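Local coordinates for endoglucanase (Thermotoga maritima, PDB 1VHO), which is a peptidase of the M42 family that probably works as an aminopeptidase and probably binds two divalent metal cations per subunit, at residues N163-G168 against M314-D319; L10-S15 against Q157-T162; D238-G243 against S302-Y307. One frame throughout, in Å; residues are numbered along the deposited sequence.

Contact 1. Residues N163-G168 against M314-D319; sequences NGKVVG and MVDPRD
Val-166 and Val-315 face each other as an antiparallel hydrogen-bonded pair: Val-166 N meets Val-315 O at 2.9 Å, and Val-315 N bonds back to Val-166 O. Val-167 and the selenomethionine Met-314 form the next, non-hydrogen-bonded pair on the other face of the sheet, where Met-314 CE lies 3.7 Å from Val-167 CG2. Met-314 CG and SE pass obliquely beside CB and CG of Lys-165. A bend at chi2 (-62°) carries Lys-165 CD over to Val-315 O and Asp-316, and NZ ends in a weak salt bridge, 3.4 Å from Asp-316 OD2. Arg-318 grips the same carboxylate side-on with two nitrogens, NH2 to Asp-316 OD2 at 2.6 Å and NE to Asp-316 OD1 at 3.1 Å. Asp-316 OD1 also caps the helix by accepting from Arg-318 N at 2.8 Å, and a water joins it to Gly-164 O. An alanine at Asp-316 would probably leave the Lys-165 and Arg-318 charges without their common mate and the helix start without its side-chain cap. Pro-317, in the first turn, lays CG 3.8 Å from Val-166 CG2. Strand 165-168 is thus the middle of a three-stranded antiparallel sheet, between 160-162 and 313-315; helix 7-16 packs on Val-166 and Pro-317, while Leu-242 covers Lys-165, and helix 317-333 leads away.

Contact 2. Residues L10-S15 against Q157-T162; sequences LLMELS and QTAFET
Met-12, a selenomethionine, has CG anti to its own carbonyl carbon (chi1 -75°), which sets CG 3.7 Å from Ala-159 CB, and a bend at chi3 (-72°) then swings CE toward Glu-161. Glu-161 also holds CG anti to its carbonyl carbon (chi1 -73°), and the two long side chains cross at about a right angle. This is a helix packed on one face of a small antiparallel sheet, the face that carries Val-166: here helix 7-16 meets the loop 157-159 and the outer strand 160-162, just after the chain leaves strand 152-155 of the separate six-stranded antiparallel sheet. Met-12 does most of the work. Its CB and CG press on the methyl of Ala-159, SE rests 3.9 Å from Phe-160 CA, and CE sits over the face of the Glu-161 carboxylate, 3.4 Å above CD and only slightly farther from OE1 and OE2. The methyl may carry a faint positive polarisation that suits this seat. Glu-161 CG adds a 3.7 Å contact to Met-12 SE. The Phe-160 side chain leaves its backbone on the side away from the helix and touches Val-167, and its backbone bonds to strand 165-168.

The helix is wedged from its other sides too: Leu-10 and Leu-14 pack on Tyr-30 of helix 25-35, and both also touch helix 171-187. At the C-terminal end Ser-15 takes over from Met-12. Asn-16 OD1 accepts from Ala-159 N, and Ser-15 OG is hydrogen-bonded to Lys-169 O. Ser-15 OG also stands 3.9 Å from Ala-159 CB, and a single water donates to it and to Gln-157 O, at 2.8 Å from Ser-15 OG.

Contact 3. Residues D238-G243 against S302-Y307; sequences DHIELG and SIPLKY
Pro-304 presents its ring to Ile-240 and Leu-242. Just before it, Ser-302 and Ile-303 are held in the large mixed sheet: Ser-302 is backbone-bonded to Val-247 of strand 247-249, and Ile-303 to Asp-227 and Thr-229 of strand 222-229, while the Ile-303 side chain turns to helix 317-333. Pro-304 CB is the meeting point. Ile-240 comes across it at about a right angle and lays CG2 at 3.8 Å from Pro-304 CB. Leu-242 slides past the proline in the opposite direction, with CG anti to its own carbonyl carbon (chi1 -63°), and its CD2 branch fits 3.6 Å from Pro-304 CB and 3.5 Å from Pro-304 O. Glu-241 O lies 3.9 Å from Pro-304 CG, and it accepts a hydrogen bond from Gln-274 NE2.

At Leu-305 the side chain turns away from the loop, and what Leu-242 CD2 meets is the backbone, 3.9 Å from Leu-305 N. Lys-306 follows with CB 4.3 Å from Leu-242 CD1, a looser contact, and its backbone bonds to Met-314. From there the lysine runs nearly extended to the last bend, passing CG over the centre of the Tyr-307 ring and donating from NZ to Tyr-307 OH at 3.0 Å. Leu-242 also touches Phe-230 and Met-314, so its side chain is packed between Pro-304 and these two.

The contact is a long excursion, from strand 222-229 to strand 247-249, folded back over Pro-304 and the residues that follow it on the way out of the neighbouring strand. In the zinc-exopeptidase fold the metal ligands gather around such strand ends; consistent with this, the Leu-305 side chain lies about 4 Å from that of Asp-172, predicted to bind both metals.

From the N terminus, helix 7-16 comes first, and contact 2 closes a loop of some 140 residues when the chain returns at 157-162. Contact 1 opens immediately afterwards at 163-168 and shuts only at 314-319, so contacts 1 and 2 stand in series; their strands are neighbours in one sheet. Contact 3 is nested within the loop of contact 1: 238-243 finds 302-307, and the chain then turns into strand 313-315. A probable hydrogen bond from Gly-243 N to Asp-319 OD2 joins the two. Together they tie the N-terminal helix (contact 2), the small sheet (contact 1) and the large mixed sheet (contact 3).

Contact 1. Residues N163-G168 against M314-D319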
ATOM      1  N   ASN A 163       7.174 -13.259 -16.031  1.00 27.83           N
ATOM      2  CA  ASN A 163       6.808 -14.601 -15.581  1.00 26.90           C
ATOM      3  C   ASN A 163       5.604 -14.696 -14.652  1.00 25.75           C
ATOM      4  O   ASN A 163       5.655 -15.416 -13.643  1.00 27.43           O
ATOM      5  CB  ASN A 163       8.020 -15.178 -14.835  1.00 32.84           C
ATOM      6  CG  ASN A 163       9.152 -15.562 -15.761  1.00 41.59           C
ATOM      7  OD1 ASN A 163      10.304 -15.632 -15.316  1.00 46.30           O
ATOM      8  ND2 ASN A 163       8.859 -15.842 -17.023  1.00 42.98           N
ATOM      9  N   GLY A 164       4.519 -14.039 -14.951  1.00 23.26           N
ATOM     10  CA  GLY A 164       3.312 -14.032 -14.155  1.00 26.04           C
ATOM     11  C   GLY A 164       3.405 -13.110 -12.921  1.00 25.48           C
ATOM     12  O   GLY A 164       2.523 -13.245 -12.060  1.00 29.69           O
ATOM     13  N   LYS A 165       4.507 -12.425 -12.687  1.00 20.99           N
ATOM     14  CA  LYS A 165       4.624 -11.550 -11.505  1.00 17.93           C
ATOM     15  C   LYS A 165       4.539 -10.081 -11.952  1.00 17.41           C
ATOM     16  O   LYS A 165       4.698  -9.807 -13.144  1.00 16.93           O
ATOM     17  CB  LYS A 165       5.976 -11.732 -10.837  1.00 17.32           C
ATOM     18  CG  LYS A 165       6.352 -13.171 -10.463  1.00 21.16           C
ATOM     19  CD  LYS A 165       5.352 -13.723  -9.451  1.00 20.86           C
ATOM     20  CE  LYS A 165       5.894 -15.039  -8.863  1.00 28.67           C
ATOM     21  NZ  LYS A 165       5.463 -16.189  -9.749  1.00 29.70           N
ATOM     22  N   VAL A 166       4.268  -9.194 -11.023  1.00 16.75           N
ATOM     23  CA  VAL A 166       4.223  -7.755 -11.273  1.00 16.51           C
ATOM     24  C   VAL A 166       5.382  -7.172 -10.423  1.00 16.51           C
ATOM     25  O   VAL A 166       5.498  -7.580  -9.289  1.00 15.04           O
ATOM     26  CB  VAL A 166       2.909  -7.073 -10.868  1.00 15.44           C
ATOM     27  CG1 VAL A 166       3.031  -5.536 -10.925  1.00 15.46           C
ATOM     28  CG2 VAL A 166       1.854  -7.476 -11.937  1.00 17.04           C
ATOM     29  N   VAL A 167       6.190  -6.322 -11.027  1.00 14.64           N
ATOM     30  CA  VAL A 167       7.333  -5.711 -10.318  1.00 15.41           C
ATOM     31  C   VAL A 167       7.170  -4.187 -10.428  1.00 14.03           C
ATOM     32  O   VAL A 167       6.876  -3.663 -11.506  1.00 14.83           O
ATOM     33  CB  VAL A 167       8.660  -6.121 -10.989  1.00 17.66           C
ATOM     34  CG1 VAL A 167       9.835  -5.419 -10.314  1.00 16.78           C
ATOM     35  CG2 VAL A 167       8.891  -7.646 -10.880  1.00 19.26           C
ATOM     36  N   GLY A 168       7.309  -3.488  -9.292  1.00 15.61           N
ATOM     37  CA  GLY A 168       7.145  -2.026  -9.367  1.00 14.21           C
ATOM     38  C   GLY A 168       7.226  -1.429  -7.964  1.00 13.67           C
ATOM     39  O   GLY A 168       7.431  -2.131  -6.972  1.00 13.35           O
HETATM   40  N   MSE A 314       8.123  -7.214  -5.755  1.00 14.94           N
HETATM   41  CA  MSE A 314       7.485  -8.158  -6.675  1.00 15.20           C
HETATM   42  C   MSE A 314       6.342  -8.894  -6.001  1.00 14.99           C
HETATM   43  O   MSE A 314       6.485  -9.318  -4.844  1.00 17.24           O
HETATM   44  CB  MSE A 314       8.567  -9.212  -7.077  1.00 16.19           C
HETATM   45  CG  MSE A 314       7.946 -10.293  -7.997  1.00 22.48           C
HETATM   46 SE   MSE A 314       9.277 -11.655  -8.349  1.00 42.27          SE
HETATM   47  CE  MSE A 314      10.410 -10.709  -9.562  1.00 29.87           C
ATOM     48  N   VAL A 315       5.185  -8.930  -6.640  1.00 14.41           N
ATOM     49  CA  VAL A 315       4.037  -9.654  -6.072  1.00 14.69           C
ATOM     50  C   VAL A 315       3.479 -10.577  -7.184  1.00 15.76           C
ATOM     51  O   VAL A 315       3.726 -10.353  -8.390  1.00 17.09           O
ATOM     52  CB  VAL A 315       2.891  -8.750  -5.616  1.00 19.89           C
ATOM     53  CG1 VAL A 315       3.353  -7.854  -4.444  1.00 23.82           C
ATOM     54  CG2 VAL A 315       2.380  -7.887  -6.772  1.00 18.86           C
ATOM     55  N   ASP A 316       2.726 -11.582  -6.738  1.00 14.79           N
ATOM     56  CA  ASP A 316       2.055 -12.477  -7.683  1.00 15.20           C
ATOM     57  C   ASP A 316       0.606 -12.059  -7.763  1.00 14.82           C
ATOM     58  O   ASP A 316      -0.135 -12.152  -6.768  1.00 16.79           O
ATOM     59  CB  ASP A 316       2.142 -13.928  -7.098  1.00 17.74           C
ATOM     60  CG  ASP A 316       1.708 -14.948  -8.136  1.00 20.39           C
ATOM     61  OD1 ASP A 316       0.689 -14.686  -8.815  1.00 17.37           O
ATOM     62  OD2 ASP A 316       2.413 -15.965  -8.329  1.00 21.05           O
ATOM     63  N   PRO A 317       0.074 -11.613  -8.903  1.00 16.47           N
ATOM     64  CA  PRO A 317      -1.302 -11.203  -9.040  1.00 16.30           C
ATOM     65  C   PRO A 317      -2.300 -12.265  -8.647  1.00 18.09           C
ATOM     66  O   PRO A 317      -3.419 -11.913  -8.236  1.00 16.00           O
ATOM     67  CB  PRO A 317      -1.461 -10.760 -10.493  1.00 18.93           C
ATOM     68  CG  PRO A 317      -0.087 -10.659 -11.035  1.00 19.50           C
ATOM     69  CD  PRO A 317       0.848 -11.483 -10.177  1.00 17.45           C
ATOM     70  N   ARG A 318      -1.914 -13.567  -8.712  1.00 17.02           N
ATOM     71  CA  ARG A 318      -2.869 -14.590  -8.271  1.00 18.36           C
ATOM     72  C   ARG A 318      -3.089 -14.536  -6.770  1.00 16.70           C
ATOM     73  O   ARG A 318      -4.199 -14.890  -6.313  1.00 16.09           O
ATOM     74  CB  ARG A 318      -2.401 -15.997  -8.660  1.00 23.15           C
ATOM     75  CG  ARG A 318      -2.232 -16.222 -10.159  1.00 31.17           C
ATOM     76  CD  ARG A 318      -1.541 -17.578 -10.362  1.00 36.85           C
ATOM     77  NE  ARG A 318      -0.157 -17.484  -9.847  1.00 40.78           N
ATOM     78  CZ  ARG A 318       0.664 -18.509  -9.758  1.00 40.44           C
ATOM     79  NH1 ARG A 318       0.243 -19.727 -10.150  1.00 44.19           N
ATOM     80  NH2 ARG A 318       1.875 -18.371  -9.297  1.00 41.37           N
ATOM     81  N   ASP A 319      -2.070 -14.196  -5.951  1.00 15.64           N
ATOM     82  CA  ASP A 319      -2.279 -14.097  -4.521  1.00 15.15           C
ATOM     83  C   ASP A 319      -3.257 -12.954  -4.234  1.00 15.92           C
ATOM     84  O   ASP A 319      -4.068 -12.972  -3.287  1.00 13.87           O
ATOM     85  CB  ASP A 319      -0.950 -13.778  -3.768  1.00 13.30           C
ATOM     86  CG  ASP A 319      -0.001 -14.966  -3.770  1.00 18.19           C
ATOM     87  OD1 ASP A 319      -0.452 -16.157  -3.849  1.00 16.80           O
ATOM     88  OD2 ASP A 319       1.215 -14.710  -3.701  1.00 17.90           O
TER
HETATM   89  O   HOH W   1       1.066 -15.302 -11.508  1.00 23.83           O

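Contact 2. Residues L10-S15 against Q157-T162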
ATOM      1  N   LEU A  10      -4.091  -3.772 -13.215  1.00 17.40           N
ATOM      2  CA  LEU A  10      -4.555  -2.909 -12.132  1.00 16.27           C
ATOM      3  C   LEU A  10      -3.383  -2.625 -11.173  1.00 15.87           C
ATOM      4  O   LEU A  10      -3.227  -1.506 -10.685  1.00 15.19           O
ATOM      5  CB  LEU A  10      -5.683  -3.580 -11.332  1.00 14.00           C
ATOM      6  CG  LEU A  10      -6.103  -2.942  -9.998  1.00 17.81           C
ATOM      7  CD1 LEU A  10      -6.718  -1.578 -10.180  1.00 16.65           C
ATOM      8  CD2 LEU A  10      -7.127  -3.883  -9.315  1.00 16.10           C
ATOM      9  N   LEU A  11      -2.642  -3.686 -10.837  1.00 14.65           N
ATOM     10  CA  LEU A  11      -1.474  -3.538  -9.960  1.00 12.94           C
ATOM     11  C   LEU A  11      -0.424  -2.647 -10.619  1.00 13.10           C
ATOM     12  O   LEU A  11       0.140  -1.821  -9.863  1.00 13.62           O
ATOM     13  CB  LEU A  11      -0.903  -4.923  -9.637  1.00 15.18           C
ATOM     14  CG  LEU A  11      -1.814  -5.774  -8.718  1.00 14.05           C
ATOM     15  CD1 LEU A  11      -1.267  -7.212  -8.661  1.00 17.61           C
ATOM     16  CD2 LEU A  11      -1.867  -5.173  -7.311  1.00 13.96           C
HETATM   17  N   MSE A  12      -0.117  -2.803 -11.883  1.00 13.06           N
HETATM   18  CA  MSE A  12       0.875  -1.899 -12.512  1.00 14.78           C
HETATM   19  C   MSE A  12       0.423  -0.455 -12.502  1.00 15.46           C
HETATM   20  O   MSE A  12       1.194   0.487 -12.147  1.00 14.78           O
HETATM   21  CB  MSE A  12       1.137  -2.396 -13.955  1.00 14.52           C
HETATM   22  CG  MSE A  12       2.010  -3.651 -13.948  1.00 22.50           C
HETATM   23 SE   MSE A  12       2.519  -4.046 -15.764  1.00 43.31          SE
HETATM   24  CE  MSE A  12       0.854  -4.643 -16.424  1.00 29.18           C
ATOM     25  N   GLU A  13      -0.881  -0.216 -12.730  1.00 15.65           N
ATOM     26  CA  GLU A  13      -1.376   1.159 -12.748  1.00 14.78           C
ATOM     27  C   GLU A  13      -1.306   1.754 -11.330  1.00 15.04           C
ATOM     28  O   GLU A  13      -0.911   2.916 -11.218  1.00 12.71           O
ATOM     29  CB  GLU A  13      -2.806   1.286 -13.300  1.00 15.75           C
ATOM     30  CG  GLU A  13      -2.864   0.902 -14.774  1.00 18.74           C
ATOM     31  CD  GLU A  13      -4.203   1.229 -15.443  1.00 24.98           C
ATOM     32  OE1 GLU A  13      -5.222   1.556 -14.830  1.00 24.57           O
ATOM     33  OE2 GLU A  13      -4.228   1.135 -16.679  1.00 27.50           O
ATOM     34  N   LEU A  14      -1.609   0.949 -10.313  1.00 12.76           N
ATOM     35  CA  LEU A  14      -1.586   1.462  -8.919  1.00 13.44           C
ATOM     36  C   LEU A  14      -0.148   1.761  -8.507  1.00 13.35           C
ATOM     37  O   LEU A  14       0.123   2.775  -7.897  1.00 12.80           O
ATOM     38  CB  LEU A  14      -2.221   0.460  -7.953  1.00 12.02           C
ATOM     39  CG  LEU A  14      -3.778   0.387  -7.987  1.00 13.32           C
ATOM     40  CD1 LEU A  14      -4.256  -0.860  -7.229  1.00 13.06           C
ATOM     41  CD2 LEU A  14      -4.324   1.659  -7.363  1.00 12.72           C
ATOM     42  N   SER A  15       0.756   0.873  -8.918  1.00 14.15           N
ATOM     43  CA  SER A  15       2.185   1.074  -8.606  1.00 14.43           C
ATOM     44  C   SER A  15       2.739   2.336  -9.270  1.00 15.68           C
ATOM     45  O   SER A  15       3.496   3.095  -8.624  1.00 13.59           O
ATOM     46  CB  SER A  15       2.915  -0.172  -9.127  1.00 12.19           C
ATOM     47  OG  SER A  15       4.323   0.061  -9.045  1.00 14.12           O
ATOM     48  N   GLN A 157      10.009   4.648 -11.140  1.00 14.62           N
ATOM     49  CA  GLN A 157       9.984   3.248 -11.589  1.00 15.65           C
ATOM     50  C   GLN A 157       8.703   2.972 -12.376  1.00 13.43           C
ATOM     51  O   GLN A 157       7.603   3.295 -11.883  1.00 14.54           O
ATOM     52  CB  GLN A 157       9.929   2.311 -10.366  1.00 15.80           C
ATOM     53  CG  GLN A 157       9.941   0.797 -10.707  1.00 15.18           C
ATOM     54  CD  GLN A 157      11.282   0.361 -11.242  1.00 19.48           C
ATOM     55  OE1 GLN A 157      12.351   0.830 -10.846  1.00 20.78           O
ATOM     56  NE2 GLN A 157      11.343  -0.627 -12.171  1.00 17.82           N
ATOM     57  N   THR A 158       8.890   2.318 -13.508  1.00 14.62           N
ATOM     58  CA  THR A 158       7.719   1.946 -14.344  1.00 16.87           C
ATOM     59  C   THR A 158       7.458   0.461 -14.062  1.00 15.64           C
ATOM     60  O   THR A 158       8.385  -0.342 -14.193  1.00 16.20           O
ATOM     61  CB  THR A 158       8.075   2.186 -15.804  1.00 16.29           C
ATOM     62  OG1 THR A 158       8.166   3.643 -15.975  1.00 14.97           O
ATOM     63  CG2 THR A 158       6.987   1.699 -16.770  1.00 17.57           C
ATOM     64  N   ALA A 159       6.245   0.120 -13.641  1.00 14.56           N
ATOM     65  CA  ALA A 159       5.977  -1.267 -13.307  1.00 14.92           C
ATOM     66  C   ALA A 159       6.035  -2.193 -14.535  1.00 15.35           C
ATOM     67  O   ALA A 159       5.730  -1.741 -15.653  1.00 15.46           O
ATOM     68  CB  ALA A 159       4.591  -1.380 -12.660  1.00 15.27           C
ATOM     69  N   PHE A 160       6.357  -3.460 -14.306  1.00 14.00           N
ATOM     70  CA  PHE A 160       6.410  -4.409 -15.425  1.00 16.68           C
ATOM     71  C   PHE A 160       5.946  -5.788 -14.951  1.00 19.12           C
ATOM     72  O   PHE A 160       5.785  -6.092 -13.774  1.00 18.31           O
ATOM     73  CB  PHE A 160       7.810  -4.534 -16.023  1.00 16.49           C
ATOM     74  CG  PHE A 160       8.937  -5.016 -15.156  1.00 18.33           C
ATOM     75  CD1 PHE A 160       9.203  -6.372 -15.014  1.00 22.13           C
ATOM     76  CD2 PHE A 160       9.730  -4.145 -14.451  1.00 17.48           C
ATOM     77  CE1 PHE A 160      10.239  -6.817 -14.197  1.00 18.15           C
ATOM     78  CE2 PHE A 160      10.775  -4.557 -13.644  1.00 20.28           C
ATOM     79  CZ  PHE A 160      11.018  -5.928 -13.516  1.00 21.21           C
ATOM     80  N   GLU A 161       5.662  -6.626 -15.948  1.00 20.48           N
ATOM     81  CA  GLU A 161       5.280  -8.000 -15.665  1.00 26.40           C
ATOM     82  C   GLU A 161       6.421  -8.898 -16.148  1.00 28.79           C
ATOM     83  O   GLU A 161       7.115  -8.600 -17.145  1.00 28.86           O
ATOM     84  CB  GLU A 161       4.008  -8.356 -16.451  1.00 31.27           C
ATOM     85  CG  GLU A 161       2.778  -7.690 -15.865  1.00 31.06           C
ATOM     86  CD  GLU A 161       1.497  -7.960 -16.624  1.00 39.14           C
ATOM     87  OE1 GLU A 161       1.500  -7.739 -17.875  1.00 39.71           O
ATOM     88  OE2 GLU A 161       0.469  -8.309 -15.996  1.00 32.77           O
ATOM     89  N   THR A 162       6.717  -9.904 -15.355  1.00 29.06           N
ATOM     90  CA  THR A 162       7.736 -10.873 -15.704  1.00 28.61           C
ATOM     91  C   THR A 162       7.291 -12.241 -15.161  1.00 26.98           C
ATOM     92  O   THR A 162       6.901 -12.297 -14.016  1.00 24.22           O
ATOM     93  CB  THR A 162       9.129 -10.535 -15.205  1.00 30.17           C
ATOM     94  OG1 THR A 162      10.018 -11.640 -15.545  1.00 32.77           O
ATOM     95  CG2 THR A 162       9.147 -10.368 -13.674  1.00 33.89           C
TER
HETATM   96  O   HOH W   2       6.511   1.049 -10.566  1.00 13.81           O

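Contact 3. Residues D238-G243 against S302-Y307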
ATOM      1  N   ASP A 238      12.130 -19.093   7.350  1.00 33.24           N
ATOM      2  CA  ASP A 238      11.499 -18.463   6.194  1.00 32.98           C
ATOM      3  C   ASP A 238      10.789 -19.545   5.370  1.00 30.10           C
ATOM      4  O   ASP A 238      11.410 -20.560   5.032  1.00 29.78           O
ATOM      5  CB  ASP A 238      12.516 -17.758   5.320  1.00 40.80           C
ATOM      6  CG  ASP A 238      12.966 -16.380   5.732  1.00 46.60           C
ATOM      7  OD1 ASP A 238      12.701 -15.908   6.858  1.00 49.24           O
ATOM      8  OD2 ASP A 238      13.604 -15.688   4.892  1.00 47.09           O
ATOM      9  N   HIS A 239       9.517 -19.360   5.024  1.00 25.80           N
ATOM     10  CA  HIS A 239       8.808 -20.354   4.250  1.00 24.23           C
ATOM     11  C   HIS A 239       7.778 -19.734   3.298  1.00 24.23           C
ATOM     12  O   HIS A 239       7.203 -20.427   2.451  1.00 24.67           O
ATOM     13  CB  HIS A 239       8.130 -21.360   5.197  1.00 28.16           C
ATOM     14  CG  HIS A 239       7.105 -20.728   6.097  1.00 28.10           C
ATOM     15  ND1 HIS A 239       7.394 -20.046   7.244  1.00 32.68           N
ATOM     16  CD2 HIS A 239       5.765 -20.632   5.924  1.00 29.48           C
ATOM     17  CE1 HIS A 239       6.272 -19.541   7.755  1.00 30.89           C
ATOM     18  NE2 HIS A 239       5.275 -19.902   6.989  1.00 30.27           N
ATOM     19  N   ILE A 240       7.563 -18.437   3.369  1.00 20.38           N
ATOM     20  CA  ILE A 240       6.569 -17.818   2.473  1.00 21.75           C
ATOM     21  C   ILE A 240       7.050 -17.768   1.050  1.00 20.04           C
ATOM     22  O   ILE A 240       8.202 -17.405   0.762  1.00 18.96           O
ATOM     23  CB  ILE A 240       6.216 -16.396   2.979  1.00 23.49           C
ATOM     24  CG1 ILE A 240       5.625 -16.463   4.398  1.00 24.56           C
ATOM     25  CG2 ILE A 240       5.251 -15.716   2.009  1.00 21.08           C
ATOM     26  CD1 ILE A 240       4.365 -17.268   4.532  1.00 27.39           C
ATOM     27  N   GLU A 241       6.161 -18.072   0.092  1.00 18.25           N
ATOM     28  CA  GLU A 241       6.483 -18.030  -1.316  1.00 22.11           C
ATOM     29  C   GLU A 241       5.402 -17.253  -2.106  1.00 21.23           C
ATOM     30  O   GLU A 241       4.222 -17.351  -1.753  1.00 20.22           O
ATOM     31  CB  GLU A 241       6.509 -19.433  -1.951  1.00 24.85           C
ATOM     32  CG  GLU A 241       7.493 -20.422  -1.337  1.00 31.80           C
ATOM     33  CD  GLU A 241       7.481 -21.741  -2.088  1.00 38.52           C
ATOM     34  OE1 GLU A 241       7.578 -21.759  -3.334  1.00 41.92           O
ATOM     35  OE2 GLU A 241       7.322 -22.802  -1.448  1.00 46.54           O
ATOM     36  N   LEU A 242       5.851 -16.538  -3.132  1.00 21.08           N
ATOM     37  CA  LEU A 242       4.865 -15.849  -3.984  1.00 19.37           C
ATOM     38  C   LEU A 242       4.037 -16.945  -4.681  1.00 19.47           C
ATOM     39  O   LEU A 242       4.639 -17.936  -5.123  1.00 16.92           O
ATOM     40  CB  LEU A 242       5.588 -15.105  -5.118  1.00 18.22           C
ATOM     41  CG  LEU A 242       6.551 -13.984  -4.686  1.00 24.69           C
ATOM     42  CD1 LEU A 242       6.838 -13.017  -5.849  1.00 23.92           C
ATOM     43  CD2 LEU A 242       5.961 -13.196  -3.538  1.00 20.27           C
ATOM     44  N   GLY A 243       2.740 -16.749  -4.856  1.00 19.97           N
ATOM     45  CA  GLY A 243       1.943 -17.745  -5.539  1.00 20.29           C
ATOM     46  C   GLY A 243       1.363 -18.837  -4.662  1.00 21.71           C
ATOM     47  O   GLY A 243       0.502 -19.590  -5.197  1.00 19.73           O
ATOM     48  N   SER A 302      -2.000 -10.925   4.806  1.00 14.81           N
ATOM     49  CA  SER A 302      -0.957 -10.335   4.009  1.00 15.85           C
ATOM     50  C   SER A 302      -0.716 -10.965   2.656  1.00 16.57           C
ATOM     51  O   SER A 302      -0.893 -12.168   2.465  1.00 15.86           O
ATOM     52  CB  SER A 302       0.408 -10.436   4.777  1.00 15.40           C
ATOM     53  OG  SER A 302       0.316  -9.648   5.979  1.00 19.25           O
ATOM     54  N   ILE A 303      -0.250 -10.095   1.737  1.00 14.56           N
ATOM     55  CA  ILE A 303       0.138 -10.551   0.395  1.00 14.93           C
ATOM     56  C   ILE A 303       1.660 -10.776   0.385  1.00 16.03           C
ATOM     57  O   ILE A 303       2.415  -9.892   0.838  1.00 16.22           O
ATOM     58  CB  ILE A 303      -0.234  -9.442  -0.612  1.00 13.54           C
ATOM     59  CG1 ILE A 303      -1.757  -9.380  -0.821  1.00 17.46           C
ATOM     60  CG2 ILE A 303       0.470  -9.691  -1.960  1.00 14.50           C
ATOM     61  CD1 ILE A 303      -2.417 -10.635  -1.369  1.00 19.44           C
ATOM     62  N   PRO A 304       2.149 -11.922  -0.064  1.00 15.13           N
ATOM     63  CA  PRO A 304       3.579 -12.201  -0.136  1.00 16.13           C
ATOM     64  C   PRO A 304       4.226 -11.189  -1.100  1.00 15.03           C
ATOM     65  O   PRO A 304       3.667 -10.927  -2.171  1.00 14.96           O
ATOM     66  CB  PRO A 304       3.699 -13.585  -0.789  1.00 15.95           C
ATOM     67  CG  PRO A 304       2.357 -14.224  -0.419  1.00 14.81           C
ATOM     68  CD  PRO A 304       1.369 -13.072  -0.586  1.00 15.66           C
ATOM     69  N   LEU A 305       5.309 -10.602  -0.648  1.00 15.51           N
ATOM     70  CA  LEU A 305       5.981  -9.612  -1.547  1.00 15.88           C
ATOM     71  C   LEU A 305       7.461  -9.856  -1.454  1.00 18.59           C
ATOM     72  O   LEU A 305       8.008 -10.062  -0.368  1.00 19.92           O
ATOM     73  CB  LEU A 305       5.542  -8.226  -1.062  1.00 19.55           C
ATOM     74  CG  LEU A 305       6.116  -6.998  -1.763  1.00 23.63           C
ATOM     75  CD1 LEU A 305       5.157  -5.830  -1.524  1.00 20.72           C
ATOM     76  CD2 LEU A 305       7.506  -6.636  -1.234  1.00 25.39           C
ATOM     77  N   LYS A 306       8.170  -9.806  -2.573  1.00 17.51           N
ATOM     78  CA  LYS A 306       9.628 -10.005  -2.521  1.00 19.81           C
ATOM     79  C   LYS A 306      10.327  -8.695  -2.790  1.00 20.10           C
ATOM     80  O   LYS A 306       9.804  -7.834  -3.513  1.00 19.34           O
ATOM     81  CB  LYS A 306       9.932 -11.081  -3.580  1.00 22.17           C
ATOM     82  CG  LYS A 306      11.268 -11.791  -3.426  1.00 33.05           C
ATOM     83  CD  LYS A 306      11.373 -12.906  -4.474  1.00 35.60           C
ATOM     84  CE  LYS A 306      12.301 -14.014  -4.027  1.00 42.61           C
ATOM     85  NZ  LYS A 306      13.740 -13.660  -4.191  1.00 46.53           N
ATOM     86  N   TYR A 307      11.504  -8.462  -2.224  1.00 21.43           N
ATOM     87  CA  TYR A 307      12.302  -7.256  -2.456  1.00 24.19           C
ATOM     88  C   TYR A 307      11.656  -6.029  -1.823  1.00 26.00           C
ATOM     89  O   TYR A 307      11.588  -4.927  -2.355  1.00 26.36           O
ATOM     90  CB  TYR A 307      12.670  -7.022  -3.928  1.00 24.09           C
ATOM     91  CG  TYR A 307      13.149  -8.290  -4.613  1.00 27.17           C
ATOM     92  CD1 TYR A 307      14.268  -8.975  -4.189  1.00 28.74           C
ATOM     93  CD2 TYR A 307      12.390  -8.813  -5.667  1.00 28.79           C
ATOM     94  CE1 TYR A 307      14.652 -10.163  -4.826  1.00 29.96           C
ATOM     95  CE2 TYR A 307      12.751  -9.986  -6.297  1.00 31.30           C
ATOM     96  CZ  TYR A 307      13.879 -10.658  -5.854  1.00 32.39           C
ATOM     97  OH  TYR A 307      14.241 -11.820  -6.488  1.00 34.65           O
TER